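Local structure of putative alkaline phosphatase (Pseudomonas fluorescens, 4F1V) at residues Trp341-Thr344 / Val345-Ser348. The protein binds phosphate with high affinity in the periplasm and, as a PstS-family solute-binding protein, probably delivers it to an ABC transporter for import. Numbering follows the deposited sequence.
Sequences WKAT and VRAS
Trp341 meets Val345 one helical turn on, in two ways. Its carbonyl O accepts Val345 N at 3.0 Å in a nearly straight bond, the first of four i to i+4 alpha-helical bonds here. Val345 CG2 also lies near the indole plane, at the CE3 edge, 4.4 Å from CE3. CG2 stands beside its own backbone N, anti to the carbonyl carbon, which directs it back toward the tryptophan; the indole NE1 is hydrogen-bonded to Val254 O. Next, Lys342 O takes Arg346 N at 2.9 Å. The Arg346 chain bends at chi3 (-53°) and folds back over the preceding turn, with Ala343 CA over one guanidinium face, offset toward its rim, and NH2 3.8 Å from Lys342 CB. Tyr319 O accepts NH2, whereas Lys342 NZ runs off to a salt bridge with Asp326. Shortening Arg346 to an alanine would remove the guanidinium lying against Ala343 CA and is likely to leave Tyr319 O without that donor. Ala343 O receives Ala347 N. Thr344 O holds Ser348 N more loosely, at 3.3 Å, and also accepts a water at 3.0 Å that hydrogen-bonds to Ser348 OG, bridging the last turn. In this Venus-flytrap fold, helix 339-349 turns Trp341 onto the loop prolines Pro257 and Pro270, Ser348 onto Trp268, and Val345 onto Tyr319, just beyond helix 305-318, while Lys342 ties it to Asp326 at the start of helix 326-331.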
loop_
_atom_site.group_PDB
_atom_site.type_symbol
_atom_site.label_atom_id
_atom_site.label_comp_id
_atom_site.label_asym_id
_atom_site.label_seq_id
_atom_site.Cartn_x
_atom_site.Cartn_y
_atom_site.Cartn_z
ATOM N N TRP A 341 -2.502 5.609 -17.595
ATOM C CA TRP A 341 -3.101 4.730 -16.568
ATOM C C TRP A 341 -4.512 5.189 -16.216
ATOM O O TRP A 341 -5.447 4.402 -16.145
ATOM C CB TRP A 341 -2.189 4.678 -15.322
ATOM C CG TRP A 341 -1.388 3.408 -15.207
ATOM C CD1 TRP A 341 -0.088 3.200 -15.566
ATOM C CD2 TRP A 341 -1.865 2.196 -14.614
ATOM N NE1 TRP A 341 0.263 1.910 -15.267
ATOM C CE2 TRP A 341 -0.796 1.263 -14.647
ATOM C CE3 TRP A 341 -3.103 1.778 -14.049
ATOM C CZ2 TRP A 341 -0.898 -0.014 -14.148
ATOM C CZ3 TRP A 341 -3.218 0.485 -13.570
ATOM C CH2 TRP A 341 -2.112 -0.401 -13.603
ATOM N N LYS A 342 -4.660 6.513 -15.982
ATOM C CA LYS A 342 -6.002 7.035 -15.661
ATOM C C LYS A 342 -6.977 6.691 -16.781
ATOM O O LYS A 342 -8.134 6.300 -16.556
ATOM C CB LYS A 342 -5.979 8.503 -15.388
ATOM C CG LYS A 342 -5.225 9.011 -14.194
ATOM C CD LYS A 342 -5.516 10.469 -13.914
ATOM C CE LYS A 342 -4.861 11.116 -12.741
ATOM N NZ LYS A 342 -3.375 11.306 -12.924
ATOM N N ALA A 343 -6.540 6.889 -18.050
ATOM C CA ALA A 343 -7.436 6.630 -19.173
ATOM C C ALA A 343 -7.874 5.182 -19.254
ATOM O O ALA A 343 -9.026 4.894 -19.598
ATOM C CB ALA A 343 -6.766 7.080 -20.468
ATOM N N THR A 344 -6.960 4.277 -18.927
ATOM C CA THR A 344 -7.276 2.831 -18.914
ATOM C C THR A 344 -8.280 2.528 -17.844
ATOM O O THR A 344 -9.263 1.755 -18.061
ATOM C CB THR A 344 -5.980 2.044 -18.790
ATOM O OG1 THR A 344 -5.102 2.305 -19.869
ATOM C CG2 THR A 344 -6.222 0.555 -18.754
ATOM N N VAL A 345 -8.104 3.033 -16.629
ATOM C CA VAL A 345 -9.101 2.851 -15.566
ATOM C C VAL A 345 -10.469 3.378 -16.023
ATOM O O VAL A 345 -11.496 2.692 -15.822
ATOM C CB VAL A 345 -8.602 3.530 -14.266
ATOM C CG1 VAL A 345 -9.702 3.471 -13.204
ATOM C CG2 VAL A 345 -7.326 2.831 -13.754
ATOM N N ARG A 346 -10.521 4.596 -16.567
ATOM C CA ARG A 346 -11.814 5.110 -16.960
ATOM C C ARG A 346 -12.494 4.280 -18.052
ATOM O O ARG A 346 -13.700 4.064 -18.051
ATOM C CB ARG A 346 -11.695 6.578 -17.478
ATOM C CG ARG A 346 -11.208 7.588 -16.452
ATOM C CD ARG A 346 -11.469 9.018 -16.830
ATOM N NE ARG A 346 -10.964 9.313 -18.133
ATOM C CZ ARG A 346 -9.704 9.712 -18.393
ATOM N NH1 ARG A 346 -9.285 9.921 -19.688
ATOM N NH2 ARG A 346 -8.812 9.887 -17.423
ATOM N N ALA A 347 -11.676 3.812 -19.013
ATOM C CA ALA A 347 -12.247 3.086 -20.156
ATOM C C ALA A 347 -12.946 1.807 -19.712
ATOM O O ALA A 347 -13.968 1.403 -20.315
ATOM C CB ALA A 347 -11.174 2.756 -21.185
ATOM N N SER A 348 -12.433 1.156 -18.702
ATOM C CA SER A 348 -13.077 -0.063 -18.183
ATOM C C SER A 348 -14.218 0.225 -17.200
ATOM O O SER A 348 -15.296 -0.379 -17.286
ATOM C CB SER A 348 -12.056 -1.011 -17.514
ATOM O OG SER A 348 -11.203 -1.624 -18.454
HETATM O O HOH W 1 -9.441 -0.520 -20.048
#